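Local atomic coordinates of 4-aminobutyrate transaminase (Acinetobacter baumannii, PDB entry 6WOP), a protein that probably catalyses the pyridoxal-phosphate-dependent transfer of the amino group of 4-aminobutyrate to 2-oxoglutarate, giving succinate semialdehyde and glutamate. Residues N55-H60 with A315-L321; G213-V217 with R351-V357; L328-L332 with F404-L408; G344-T348 with E360-Q366. One frame throughout, in Å; residues are numbered along the deposited sequence. Where two conformers were deposited one is given.

Contact 1: N55-H60 with A315-L321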
# COMPACT_ATOMS: atom_id res chain seq x y z
N ASN A 55 -16.25 17.85 -29.43
CA ASN A 55 -15.91 19.21 -29.85
C ASN A 55 -16.21 19.43 -31.32
O ASN A 55 -16.54 20.55 -31.72
CB ASN A 55 -14.44 19.50 -29.56
CG ASN A 55 -14.16 19.63 -28.03
OD1 ASN A 55 -15.12 19.63 -27.16
ND2 ASN A 55 -12.86 19.65 -27.68
N THR A 56 -16.12 18.37 -32.14
CA THR A 56 -16.46 18.39 -33.58
C THR A 56 -17.91 18.00 -33.84
O THR A 56 -18.31 17.91 -35.02
CB THR A 56 -15.51 17.44 -34.35
OG1 THR A 56 -15.41 16.15 -33.72
CG2 THR A 56 -14.16 18.02 -34.39
N GLY A 57 -18.70 17.75 -32.80
CA GLY A 57 -20.12 17.49 -32.91
C GLY A 57 -20.41 16.01 -33.10
O GLY A 57 -19.55 15.23 -33.49
N HIS A 58 -21.66 15.62 -32.78
CA HIS A 58 -22.12 14.26 -33.06
C HIS A 58 -22.05 13.98 -34.56
O HIS A 58 -22.59 14.75 -35.37
CB HIS A 58 -23.56 14.08 -32.61
CG HIS A 58 -23.76 14.13 -31.11
ND1 HIS A 58 -23.67 13.00 -30.31
CD2 HIS A 58 -24.11 15.14 -30.30
CE1 HIS A 58 -23.96 13.33 -29.06
NE2 HIS A 58 -24.24 14.63 -29.03
N ARG A 59 -21.42 12.87 -34.94
CA ARG A 59 -21.42 12.42 -36.34
C ARG A 59 -20.98 13.54 -37.29
O ARG A 59 -21.62 13.79 -38.32
CB ARG A 59 -22.80 11.85 -36.73
CG ARG A 59 -23.15 10.48 -35.99
CD ARG A 59 -24.64 10.09 -36.18
NE ARG A 59 -24.98 10.05 -37.62
CZ ARG A 59 -25.89 10.83 -38.19
NH1 ARG A 59 -26.61 11.70 -37.46
NH2 ARG A 59 -26.07 10.74 -39.50
N HIS A 60 -19.86 14.21 -36.96
CA HIS A 60 -19.30 15.16 -37.90
C HIS A 60 -19.09 14.46 -39.24
O HIS A 60 -18.54 13.35 -39.27
CB HIS A 60 -17.97 15.71 -37.36
CG HIS A 60 -17.37 16.77 -38.20
ND1 HIS A 60 -16.75 16.49 -39.40
CD2 HIS A 60 -17.28 18.12 -38.03
CE1 HIS A 60 -16.31 17.62 -39.93
NE2 HIS A 60 -16.59 18.61 -39.11
N ALA A 315 -10.56 18.60 -39.05
CA ALA A 315 -11.72 19.50 -38.96
C ALA A 315 -11.37 20.70 -38.10
O ALA A 315 -11.72 21.84 -38.43
CB ALA A 315 -12.93 18.76 -38.37
N ILE A 316 -10.67 20.47 -36.98
CA ILE A 316 -10.30 21.58 -36.10
C ILE A 316 -9.54 22.63 -36.88
O ILE A 316 -9.77 23.84 -36.74
CB ILE A 316 -9.49 21.06 -34.90
CG1 ILE A 316 -10.43 20.31 -33.92
CG2 ILE A 316 -8.70 22.19 -34.21
CD1 ILE A 316 -9.60 19.48 -32.85
N GLU A 317 -8.61 22.20 -37.74
CA GLU A 317 -7.76 23.17 -38.43
C GLU A 317 -8.43 23.71 -39.69
O GLU A 317 -8.29 24.90 -40.00
CB GLU A 317 -6.42 22.53 -38.75
CG GLU A 317 -5.76 22.09 -37.39
CD GLU A 317 -4.34 21.54 -37.53
OE1 GLU A 317 -3.97 21.16 -38.67
OE2 GLU A 317 -3.58 21.49 -36.51
N GLU A 318 -9.19 22.86 -40.38
CA GLU A 318 -9.87 23.31 -41.59
C GLU A 318 -11.05 24.22 -41.26
O GLU A 318 -11.35 25.14 -42.02
CB GLU A 318 -10.35 22.10 -42.41
CG GLU A 318 -11.27 22.45 -43.58
CD GLU A 318 -10.60 23.27 -44.65
OE1 GLU A 318 -11.33 23.95 -45.42
OE2 GLU A 318 -9.36 23.25 -44.74
N GLU A 319 -11.74 23.96 -40.16
CA GLU A 319 -12.92 24.72 -39.78
C GLU A 319 -12.62 25.78 -38.75
O GLU A 319 -13.54 26.43 -38.26
CB GLU A 319 -14.00 23.73 -39.29
CG GLU A 319 -14.28 22.73 -40.44
CD GLU A 319 -15.29 21.62 -40.10
OE1 GLU A 319 -16.00 21.74 -39.09
OE2 GLU A 319 -15.40 20.67 -40.91
N ASN A 320 -11.34 25.97 -38.40
CA ASN A 320 -10.94 27.04 -37.48
C ASN A 320 -11.70 26.94 -36.17
O ASN A 320 -12.27 27.92 -35.68
CB ASN A 320 -11.17 28.43 -38.11
CG ASN A 320 -10.38 28.65 -39.35
OD1 ASN A 320 -9.17 28.46 -39.36
ND2 ASN A 320 -11.06 29.06 -40.41
N LEU A 321 -11.73 25.75 -35.60
CA LEU A 321 -12.51 25.55 -34.40
C LEU A 321 -11.86 26.11 -33.14
O LEU A 321 -12.60 26.39 -32.18
CB LEU A 321 -12.82 24.06 -34.19
CG LEU A 321 -13.72 23.45 -35.26
CD1 LEU A 321 -14.08 21.99 -34.87
CD2 LEU A 321 -14.99 24.26 -35.59

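Contact 2: G213-V217 with R351-V357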
# COMPACT_ATOMS: atom_id res chain seq x y z
N GLY A 213 -13.97 19.17 -11.56
CA GLY A 213 -13.74 20.00 -10.41
C GLY A 213 -14.28 21.40 -10.48
O GLY A 213 -14.24 22.09 -9.46
N GLY A 214 -14.78 21.86 -11.63
CA GLY A 214 -15.55 23.11 -11.69
C GLY A 214 -15.07 24.13 -12.71
O GLY A 214 -15.43 25.30 -12.63
N PHE A 215 -14.24 23.67 -13.68
CA PHE A 215 -13.64 24.54 -14.67
C PHE A 215 -12.84 25.65 -14.01
O PHE A 215 -13.15 26.83 -14.15
CB PHE A 215 -14.71 25.14 -15.62
CG PHE A 215 -15.19 24.17 -16.70
CD1 PHE A 215 -15.09 22.84 -16.55
CD2 PHE A 215 -15.81 24.66 -17.87
CE1 PHE A 215 -15.52 21.95 -17.51
CE2 PHE A 215 -16.26 23.76 -18.84
CZ PHE A 215 -16.10 22.40 -18.64
N ASN A 216 -11.81 25.24 -13.28
CA ASN A 216 -10.85 26.12 -12.65
C ASN A 216 -9.61 26.23 -13.54
O ASN A 216 -8.90 25.23 -13.72
CB ASN A 216 -10.47 25.49 -11.30
CG ASN A 216 -11.72 25.25 -10.44
OD1 ASN A 216 -12.57 26.14 -10.37
ND2 ASN A 216 -11.87 24.06 -9.88
N VAL A 217 -9.30 27.46 -13.98
CA VAL A 217 -8.20 27.69 -14.92
C VAL A 217 -6.93 27.95 -14.12
O VAL A 217 -6.92 28.80 -13.24
CB VAL A 217 -8.51 28.87 -15.87
CG1 VAL A 217 -7.32 29.16 -16.73
CG2 VAL A 217 -9.69 28.51 -16.75
N ARG A 351 -16.27 31.44 -14.90
CA ARG A 351 -14.90 31.03 -15.21
C ARG A 351 -14.83 30.65 -16.68
O ARG A 351 -15.79 30.08 -17.21
CB ARG A 351 -14.46 29.84 -14.37
CG ARG A 351 -14.44 30.24 -12.88
CD ARG A 351 -13.94 29.12 -11.98
NE ARG A 351 -14.91 28.04 -11.73
CZ ARG A 351 -15.84 28.04 -10.77
NH1 ARG A 351 -15.99 29.09 -9.95
NH2 ARG A 351 -16.64 26.98 -10.65
N ALA A 352 -13.70 30.90 -17.33
CA ALA A 352 -13.69 30.72 -18.78
C ALA A 352 -12.26 30.63 -19.30
O ALA A 352 -11.41 31.47 -18.97
CB ALA A 352 -14.38 31.88 -19.47
N LEU A 353 -12.00 29.63 -20.12
CA LEU A 353 -10.86 29.69 -21.04
C LEU A 353 -11.35 29.18 -22.38
O LEU A 353 -11.75 28.02 -22.47
CB LEU A 353 -9.68 28.87 -20.52
CG LEU A 353 -8.43 29.07 -21.39
CD1 LEU A 353 -7.95 30.49 -21.29
CD2 LEU A 353 -7.36 28.07 -20.95
N GLY A 354 -11.42 30.07 -23.40
CA GLY A 354 -11.94 29.60 -24.68
C GLY A 354 -13.41 29.23 -24.52
O GLY A 354 -14.22 30.03 -24.03
N SER A 355 -13.75 28.01 -24.91
CA SER A 355 -15.11 27.55 -24.67
C SER A 355 -15.14 26.44 -23.64
O SER A 355 -16.12 25.71 -23.55
CB SER A 355 -15.80 27.10 -25.97
OG SER A 355 -16.37 28.24 -26.67
N MET A 356 -14.16 26.47 -22.72
CA MET A 356 -14.28 25.79 -21.44
C MET A 356 -14.79 26.85 -20.47
O MET A 356 -14.01 27.58 -19.84
CB MET A 356 -12.94 25.20 -21.00
CG MET A 356 -13.08 23.80 -20.53
SD MET A 356 -11.53 23.01 -20.28
CE MET A 356 -12.11 21.75 -19.18
N VAL A 357 -16.14 26.96 -20.38
CA VAL A 357 -16.84 28.01 -19.65
C VAL A 357 -17.78 27.38 -18.63
O VAL A 357 -18.46 26.39 -18.94
CB VAL A 357 -17.67 28.94 -20.58
CG1 VAL A 357 -18.36 30.10 -19.75
CG2 VAL A 357 -16.81 29.51 -21.67

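Contact 3: L328-L332 with F404-L408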
# COMPACT_ATOMS: atom_id res chain seq x y z
N LEU A 328 -17.48 31.63 -29.61
CA LEU A 328 -18.62 31.14 -28.85
C LEU A 328 -18.43 31.39 -27.34
O LEU A 328 -19.37 31.78 -26.64
CB LEU A 328 -18.83 29.65 -29.13
CG LEU A 328 -19.28 29.17 -30.52
CD1 LEU A 328 -19.01 27.69 -30.65
CD2 LEU A 328 -20.74 29.40 -30.72
N GLY A 329 -17.24 31.11 -26.81
CA GLY A 329 -17.05 31.36 -25.39
C GLY A 329 -17.27 32.82 -25.03
O GLY A 329 -17.87 33.13 -23.99
N ALA A 330 -16.77 33.73 -25.86
CA ALA A 330 -16.96 35.13 -25.56
C ALA A 330 -18.45 35.47 -25.49
O ALA A 330 -18.88 36.22 -24.60
CB ALA A 330 -16.24 36.00 -26.60
N GLU A 331 -19.25 34.91 -26.41
CA GLU A 331 -20.68 35.21 -26.48
C GLU A 331 -21.42 34.60 -25.30
O GLU A 331 -22.32 35.24 -24.72
CB GLU A 331 -21.26 34.70 -27.80
CG GLU A 331 -22.73 35.04 -27.92
CD GLU A 331 -23.36 34.72 -29.27
OE1 GLU A 331 -24.57 35.00 -29.41
OE2 GLU A 331 -22.65 34.21 -30.16
N LEU A 332 -21.06 33.36 -24.94
CA LEU A 332 -21.61 32.78 -23.73
C LEU A 332 -21.22 33.58 -22.48
O LEU A 332 -22.04 33.75 -21.57
CB LEU A 332 -21.19 31.32 -23.59
CG LEU A 332 -21.41 30.65 -22.22
CD1 LEU A 332 -22.84 30.69 -21.77
CD2 LEU A 332 -20.96 29.17 -22.26
N PHE A 404 -26.90 27.88 -31.09
CA PHE A 404 -26.23 28.31 -29.86
C PHE A 404 -26.98 29.48 -29.21
O PHE A 404 -27.22 29.49 -27.99
CB PHE A 404 -24.79 28.71 -30.22
CG PHE A 404 -23.92 29.16 -29.03
CD1 PHE A 404 -23.44 28.24 -28.09
CD2 PHE A 404 -23.45 30.48 -28.97
CE1 PHE A 404 -22.58 28.62 -27.10
CE2 PHE A 404 -22.58 30.87 -27.96
CZ PHE A 404 -22.15 29.94 -27.04
N ARG A 405 -27.42 30.43 -30.03
CA ARG A 405 -28.14 31.59 -29.53
C ARG A 405 -29.44 31.15 -28.86
O ARG A 405 -29.81 31.67 -27.81
CB ARG A 405 -28.44 32.57 -30.67
CG ARG A 405 -27.23 32.90 -31.53
CD ARG A 405 -26.87 34.37 -31.44
NE ARG A 405 -25.59 34.66 -32.08
CZ ARG A 405 -25.42 34.80 -33.39
NH1 ARG A 405 -26.46 34.69 -34.20
NH2 ARG A 405 -24.22 35.06 -33.88
N GLN A 406 -30.13 30.20 -29.48
CA GLN A 406 -31.37 29.66 -28.90
C GLN A 406 -31.12 29.01 -27.56
O GLN A 406 -31.94 29.10 -26.63
CB GLN A 406 -31.96 28.62 -29.84
CG GLN A 406 -33.37 28.15 -29.50
CD GLN A 406 -33.86 27.20 -30.55
OE1 GLN A 406 -33.23 27.10 -31.60
NE2 GLN A 406 -34.92 26.46 -30.27
N GLY A 407 -29.99 28.29 -27.48
CA GLY A 407 -29.57 27.68 -26.22
C GLY A 407 -29.33 28.71 -25.16
O GLY A 407 -29.71 28.51 -24.02
N LEU A 408 -28.73 29.86 -25.54
CA LEU A 408 -28.45 30.89 -24.53
C LEU A 408 -29.73 31.59 -24.10
O LEU A 408 -29.86 32.05 -22.97
CB LEU A 408 -27.47 31.91 -25.07
CG LEU A 408 -26.07 31.51 -25.49
CD1 LEU A 408 -25.36 32.70 -26.14
CD2 LEU A 408 -25.30 30.93 -24.34

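Contact 4: G344-T348 with E360-Q366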
# COMPACT_ATOMS: atom_id res chain seq x y z
N GLY A 344 -30.35 38.52 -8.62
CA GLY A 344 -30.01 39.04 -7.31
C GLY A 344 -28.93 38.22 -6.64
O GLY A 344 -27.75 38.59 -6.69
N ASP A 345 -29.31 37.12 -6.00
CA ASP A 345 -28.33 36.40 -5.18
C ASP A 345 -28.06 35.02 -5.75
O ASP A 345 -28.29 34.03 -5.05
CB ASP A 345 -28.80 36.22 -3.73
CG ASP A 345 -28.67 37.49 -2.91
OD1 ASP A 345 -27.56 38.08 -2.88
OD2 ASP A 345 -29.67 37.89 -2.28
N VAL A 346 -27.66 34.92 -7.03
CA VAL A 346 -27.62 33.64 -7.73
C VAL A 346 -26.21 33.31 -8.24
O VAL A 346 -25.71 32.23 -7.99
CB VAL A 346 -28.66 33.60 -8.86
CG1 VAL A 346 -30.03 33.76 -8.27
CG2 VAL A 346 -28.40 34.61 -9.84
N VAL A 347 -25.63 34.24 -9.01
CA VAL A 347 -24.35 33.96 -9.65
C VAL A 347 -23.21 34.38 -8.74
O VAL A 347 -23.19 35.52 -8.26
CB VAL A 347 -24.26 34.66 -11.02
CG1 VAL A 347 -22.85 34.53 -11.57
CG2 VAL A 347 -25.23 34.01 -12.02
N THR A 348 -22.25 33.47 -8.48
CA THR A 348 -21.09 33.80 -7.64
C THR A 348 -19.78 33.87 -8.40
O THR A 348 -18.84 34.51 -7.90
CB THR A 348 -20.88 32.79 -6.50
OG1 THR A 348 -20.66 31.48 -7.05
CG2 THR A 348 -22.03 32.76 -5.53
N GLU A 360 -20.95 29.46 -11.72
CA GLU A 360 -21.17 28.90 -10.38
C GLU A 360 -22.31 29.65 -9.72
O GLU A 360 -22.39 30.89 -9.79
CB GLU A 360 -19.93 28.97 -9.48
CG GLU A 360 -20.17 28.32 -8.09
CD GLU A 360 -18.87 27.98 -7.41
OE1 GLU A 360 -18.83 27.78 -6.17
OE2 GLU A 360 -17.88 27.96 -8.14
N LEU A 361 -23.19 28.90 -9.08
CA LEU A 361 -24.35 29.50 -8.44
C LEU A 361 -24.20 29.35 -6.93
O LEU A 361 -23.36 28.58 -6.45
CB LEU A 361 -25.65 28.86 -8.95
CG LEU A 361 -26.02 29.03 -10.45
CD1 LEU A 361 -25.32 28.09 -11.35
CD2 LEU A 361 -27.49 28.78 -10.66
N GLU A 362 -25.01 30.09 -6.20
CA GLU A 362 -24.90 30.00 -4.74
C GLU A 362 -25.14 28.58 -4.24
O GLU A 362 -24.43 28.09 -3.36
CB GLU A 362 -25.86 30.97 -4.07
CG GLU A 362 -25.09 32.08 -3.47
CD GLU A 362 -25.94 33.23 -3.10
OE1 GLU A 362 -27.14 32.98 -2.78
OE2 GLU A 362 -25.41 34.38 -3.13
N THR A 363 -26.01 27.84 -4.89
CA THR A 363 -26.61 26.64 -4.35
C THR A 363 -26.80 25.59 -5.44
O THR A 363 -27.08 25.94 -6.59
CB THR A 363 -27.93 27.09 -3.76
OG1 THR A 363 -27.70 27.64 -2.45
CG2 THR A 363 -28.91 26.05 -3.75
N ALA A 364 -26.66 24.31 -5.08
CA ALA A 364 -26.95 23.27 -6.08
C ALA A 364 -28.43 23.18 -6.38
O ALA A 364 -28.81 22.77 -7.48
CB ALA A 364 -26.46 21.91 -5.62
N GLU A 365 -29.29 23.51 -5.42
CA GLU A 365 -30.71 23.61 -5.73
C GLU A 365 -30.94 24.63 -6.83
O GLU A 365 -31.76 24.40 -7.73
CB GLU A 365 -31.51 23.97 -4.48
CG GLU A 365 -31.57 22.88 -3.41
CD GLU A 365 -30.22 22.54 -2.74
OE1 GLU A 365 -29.31 23.40 -2.61
OE2 GLU A 365 -30.07 21.37 -2.31
N GLN A 366 -30.20 25.74 -6.79
CA GLN A 366 -30.30 26.73 -7.86
C GLN A 366 -29.84 26.14 -9.19
O GLN A 366 -30.49 26.32 -10.23
CB GLN A 366 -29.47 27.96 -7.53
CG GLN A 366 -30.14 28.89 -6.50
CD GLN A 366 -29.26 30.06 -6.15
OE1 GLN A 366 -28.03 29.99 -6.27
NE2 GLN A 366 -29.88 31.15 -5.73
O HOH W 1 -20.28 29.84 -4.84

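Contact 1: N55-H60 with A315-L321
A single histidine nitrogen serving both oxygens of one carboxylate sets this contact apart. H60 NE2 donates to E319 OE2 at 3.0 Å and to E319 OE1 at 3.2 Å, the second bond being the straighter (167° against 133°). The other ring nitrogen, ND1, accepts from the backbone nitrogen of K62, so H60 caps the helix that follows it while its NE2 edge reaches across to E319. An imidazole suits the place because it can accept on one side and donate on the other.

E319 is where the chain leaves helical geometry, just past helix 303-318. Its N still bonds to A315 O at 2.7 Å, but N320 takes positive phi and L321 N reaches back to I316 O at 3.0 Å, a turn that brings L321 in beside the helix end. Beside the polar pair, T56 CG2 lies 4.0 Å from L321 CD1 and 4.2 Å from A315 CB. The small A315 also lets the imidazole approach, with H60 NE2 3.7 Å from A315 CB.

N55 sends its amide elsewhere, to F246 O and R248. The loop 55-60 runs from helix 49-52 into helix 61-71 past the junction of helices 303-318 and 321-342, and R59 reaches strand 28-32, pairing with E32, and L71 O of the second subunit.

Contact 2: G213-V217 with R351-V357
The two segments meet without a backbone hydrogen bond between them. In 213-217 the chain turns tightly: G214 has phi of 127°, a conformation in which a beta carbon would collide with the preceding carbonyl, and F215 (57/63) is left-handed. F215 and N216 both face Q210, forming a G1 beta bulge in the small hairpin 209-210/216-217. Across from it, 351-357 is the tip of another hairpin, a type II' turn closed by L353 N to M356 O and M356 N to L353 O, both 2.9 Å, with glycine at G354, where phi is positive.

R351 lies against the bulge. Its NE and NH2 each donate to G214 O at 2.9 Å, and NE adds a weak bond to F215 O at 3.2 Å. The F215 ring takes M356 on its face: M356 CG is 3.9 Å from the ring centroid, a CH-pi contact, and SD sits obliquely at 4.9 Å, a Met-aromatic contact. V217 CG2 packs on L353 CB at 3.8 Å.

The guanidinium also forms salt bridges through NH1 with E360 and D349. One arginine therefore joins the carbonyls of an irregular turn to the carboxylates of its own hairpin, tying the two hairpins together by directional bonds, beside a less directional contact of methionine with the F215 ring.

Contact 3: L328-L332 with F404-L408
E331 and R405 make the one polar link between these two helical segments: R405 NE donates to E331 OE1 at 2.9 Å, a salt bridge at the more exposed margin of the interface. Long side chains suit this position, since both can extend from their helices over the apolar residues beneath. The other oxygen, E331 OE2, lies near the plane of the F404 ring, 4.0 Å from CD2, where the slightly positive ring edge tolerates a carboxylate. Backbone groups are satisfied within each helix, L332 N by L328 O and L408 N by F404 O, both at 2.9 Å; E331 O also receives a weak bond from T335 OG1. L328 O additionally meets F404 CZ at 3.4 Å.

The remaining side-chain contacts are apolar. L328 CD2 sits over the face of the F404 ring, 3.5 Å from its centroid, a CH-pi contact, while L332 CB approaches CZ of F404 at 3.8 Å and L332 CD1 meets L408 CD2 at 3.6 Å. Y395 adds an edge-to-face partner for F404. The large ring fits the wide spacing of the segment axes, 11.3 Å at their closest.

Segments 328-332 and 404-408 run roughly parallel, crossing at -24°; their parent helices 321-342 and 401-416 are neighbours in the helical layer of an alpha/beta domain, consistent with the C-terminal domain of class-III aminotransferases.

Contact 4: G344-T348 with E360-Q366
Backbone hydrogen bonds come first. T348 N donates to E360 O at 2.9 Å with a nearly straight geometry (173°), and E362 N donates to V346 O, also at 2.9 Å. These flank V347 and L361, an antiparallel non-hydrogen-bonded pair with CA atoms 4.6 Å apart. Beside it L361 CA makes a CA-H...O contact of 3.1 Å with V346 O.

The pairing closes the open end of the beta hairpin formed by strands 347-353 and 356-361, at the edge of the mixed sheet that also holds strands 379-384 and 390-393. V347 and L361 project from the same face, where both meet F415 of helix 401-416; branched aliphatic residues suit that covered side.

Side-chain polar contacts gather around the strand ends. Q366, in the first turn of helix 364-376, sends NE2 to D345 O in a weak 3.4 Å bond, and its OE1 takes a weak bond from T363 N at 3.3 Å. A water joins T348 OG1 and E360 OE1, 2.8 Å from each, while E360 OE2 belongs to salt bridges with R351 and K177.

An apolar contact joins T348 CG2 to E362 CG at 3.8 Å, so the threonine offers a methyl as well as a hydroxyl. Like charges also come close: D345 OD1 and E362 OE2 are 4.3 Å apart at the solvent-exposed margin.

How the contacts relate
Contacts 1 and 3 are buried, yet each includes a carboxylate, hydrogen-bonded to a histidine in contact 1 and salt-bridged in contact 3; contacts 2 and 4 are only partly buried. Contacts 2 and 4 share the hairpin 347-353/356-361, one at its turn and the other at its open end, and R351 NH1 to E360 OE2 (2.8 Å) bridges them. Contact 3 lies against contact 2: V357 CB is 3.7 Å from L332 CD2. Contact 1, whose nearest atoms are about 7 Å from contacts 2 and 3, continues into contact 3 through consecutive helices 303-318 and 321-342. Backbone pairing between segments is peculiar to contact 4; aromatic contacts mark contacts 2 and 3.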